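Local coordinates for protein Chains: A (PDB 6ZM9) that is a phage-encoded SAM lyase that cleaves S-adenosylmethionine, releasing 5'-methylthioadenosine, at residues A[37-42]-A[92-97]. Residues are numbered along the deposited sequence; the frame is centred on the assembly and turned at random.
Sequences IAIRKR and QALGKE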
loop_
_atom_site.group_PDB
_atom_site.type_symbol
_atom_site.label_atom_id
_atom_site.label_comp_id
_atom_site.label_asym_id
_atom_site.label_seq_id
_atom_site.Cartn_x
_atom_site.Cartn_y
_atom_site.Cartn_z
ATOM N N ILE A 37 -6.370 -18.096 1.644
ATOM C CA ILE A 37 -7.645 -18.556 1.094
ATOM C C ILE A 37 -8.195 -19.697 1.938
ATOM O O ILE A 37 -9.381 -19.727 2.288
ATOM C CB ILE A 37 -7.490 -18.989 -0.377
ATOM C CG1 ILE A 37 -7.222 -17.796 -1.289
ATOM C CG2 ILE A 37 -8.743 -19.776 -0.835
ATOM C CD1 ILE A 37 -6.773 -18.198 -2.675
ATOM N N ALA A 38 -7.333 -20.661 2.270
ATOM C CA ALA A 38 -7.762 -21.826 3.031
ATOM C C ALA A 38 -8.256 -21.444 4.420
ATOM O O ALA A 38 -9.281 -21.949 4.877
ATOM C CB ALA A 38 -6.599 -22.817 3.120
ATOM N N ILE A 39 -7.549 -20.550 5.101
ATOM C CA ILE A 39 -7.948 -20.141 6.439
ATOM C C ILE A 39 -9.283 -19.407 6.390
ATOM O O ILE A 39 -10.185 -19.660 7.199
ATOM C CB ILE A 39 -6.858 -19.258 7.069
ATOM C CG1 ILE A 39 -5.600 -20.061 7.377
ATOM C CG2 ILE A 39 -7.378 -18.603 8.323
ATOM C CD1 ILE A 39 -4.357 -19.222 7.577
ATOM N N ARG A 40 -9.422 -18.473 5.450
ATOM C CA ARG A 40 -10.631 -17.662 5.377
ATOM C C ARG A 40 -11.837 -18.500 4.974
ATOM O O ARG A 40 -12.945 -18.274 5.474
ATOM C CB ARG A 40 -10.406 -16.449 4.464
ATOM C CG ARG A 40 -9.268 -15.556 4.984
ATOM C CD ARG A 40 -9.217 -14.211 4.314
ATOM N NE ARG A 40 -10.141 -13.293 4.966
ATOM C CZ ARG A 40 -10.633 -12.201 4.401
ATOM N NH1 ARG A 40 -10.296 -11.888 3.157
ATOM N NH2 ARG A 40 -11.460 -11.415 5.075
ATOM N N LYS A 41 -11.648 -19.495 4.111
ATOM C CA LYS A 41 -12.757 -20.394 3.807
ATOM C C LYS A 41 -13.236 -21.125 5.059
ATOM O O LYS A 41 -14.447 -21.290 5.264
ATOM C CB LYS A 41 -12.351 -21.373 2.717
ATOM C CG LYS A 41 -12.283 -20.775 1.319
ATOM C CD LYS A 41 -11.893 -21.852 0.312
ATOM C CE LYS A 41 -12.010 -21.401 -1.136
ATOM N NZ LYS A 41 -11.375 -22.408 -2.064
ATOM N N ARG A 42 -12.311 -21.563 5.920
ATOM C CA ARG A 42 -12.706 -22.262 7.144
ATOM C C ARG A 42 -13.389 -21.329 8.134
ATOM O O ARG A 42 -14.132 -21.799 9.003
ATOM C CB ARG A 42 -11.497 -22.944 7.777
ATOM C CG ARG A 42 -11.029 -24.165 7.000
ATOM C CD ARG A 42 -10.002 -24.976 7.796
ATOM N NE ARG A 42 -8.788 -24.213 8.082
ATOM C CZ ARG A 42 -7.677 -24.241 7.342
ATOM N NH1 ARG A 42 -7.599 -25.004 6.256
ATOM N NH2 ARG A 42 -6.632 -23.508 7.702
ATOM N N GLN A 92 -7.748 -11.158 13.405
ATOM C CA GLN A 92 -6.794 -11.581 14.429
ATOM C C GLN A 92 -6.501 -13.064 14.313
ATOM O O GLN A 92 -5.345 -13.501 14.390
ATOM C CB GLN A 92 -7.387 -11.280 15.806
ATOM C CG GLN A 92 -7.320 -9.822 16.215
ATOM C CD GLN A 92 -8.061 -9.583 17.518
ATOM O OE1 GLN A 92 -9.028 -10.269 17.829
ATOM N NE2 GLN A 92 -7.607 -8.601 18.279
ATOM N N ALA A 93 -7.543 -13.872 14.117
ATOM C CA ALA A 93 -7.348 -15.309 14.000
ATOM C C ALA A 93 -6.544 -15.651 12.752
ATOM O O ALA A 93 -5.708 -16.558 12.771
ATOM C CB ALA A 93 -8.703 -16.018 13.976
ATOM N N LEU A 94 -6.807 -14.944 11.651
ATOM C CA LEU A 94 -6.024 -15.145 10.441
ATOM C C LEU A 94 -4.551 -14.842 10.683
ATOM O O LEU A 94 -3.672 -15.619 10.304
ATOM C CB LEU A 94 -6.598 -14.275 9.323
ATOM C CG LEU A 94 -5.785 -14.174 8.025
ATOM C CD1 LEU A 94 -5.609 -15.522 7.327
ATOM C CD2 LEU A 94 -6.460 -13.174 7.090
ATOM N N GLY A 95 -4.261 -13.688 11.295
ATOM C CA GLY A 95 -2.874 -13.347 11.579
ATOM C C GLY A 95 -2.187 -14.359 12.480
ATOM O O GLY A 95 -1.023 -14.709 12.259
ATOM N N LYS A 96 -2.896 -14.833 13.515
ATOM C CA LYS A 96 -2.309 -15.812 14.422
ATOM C C LYS A 96 -2.004 -17.113 13.701
ATOM O O LYS A 96 -0.945 -17.712 13.917
ATOM C CB LYS A 96 -3.245 -16.074 15.598
ATOM C CG LYS A 96 -3.250 -14.971 16.610
ATOM C CD LYS A 96 -3.947 -15.400 17.886
ATOM C CE LYS A 96 -3.211 -14.842 19.111
ATOM N NZ LYS A 96 -3.056 -15.819 20.237
ATOM N N GLU A 97 -2.885 -17.548 12.799
ATOM C CA GLU A 97 -2.619 -18.795 12.091
ATOM C C GLU A 97 -1.505 -18.622 11.060
ATOM O O GLU A 97 -0.680 -19.524 10.881
ATOM C CB GLU A 97 -3.881 -19.352 11.454
ATOM C CG GLU A 97 -3.674 -20.772 10.925
ATOM C CD GLU A 97 -3.341 -21.791 12.021
ATOM O OE1 GLU A 97 -4.096 -21.858 13.011
ATOM O OE2 GLU A 97 -2.322 -22.524 11.899
#
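I39 and L94 meet at the heart of this helix pair, where helix 29-43 packs beside helix 84-101 on the antiparallel sheet. The two short axes run closer to antiparallel than parallel, at 140°, and their closest approach of 10.3 Å leaves room for branched aliphatic side chains between the backbones. The tight part is apolar: CD1 of L94 reaches CG2 of I39 at 3.7 Å and lies 3.9 Å from I39 CD1. With CG set opposite the backbone N (chi1 171°), leucine leans across the gap, while β-branching gives isoleucine two arms that both meet this one leucine methyl. The other methyl, L94 CD2, touches the CD methylene of R40 at 4.0 Å. The hydrocarbon part of R40 is used here: its buried carbon chain packs on L94, both residues touch I76 of the sheet, and NH1 makes weak hydrogen bonds to the carbonyls of P47 and D48. A bound 5'-methylthioadenosine lies about 6 Å from the R40 side chain, placing this flank near a nucleoside pocket.

On the more open side stands E97, partly exposed, whose CB and CG methylenes pack against I39 CD1, the CG at 3.8 Å; L98 and D101 also touch I39. A bend at chi2 (63°) turns the carboxylate aside, where OE2 lies close to the like charge of D101, which may raise the pKa of one of them. R42 carries the opposite charge, yet its NH2 stays 6.1 Å from E97 OE2, too far for a salt bridge.

No hydrogen bond joins the two segments. What holds them together across a modest 210 Å² is dispersion and the burial of hydrocarbon, with R40 and E97 contributing their methylenes and directing their polar ends elsewhere.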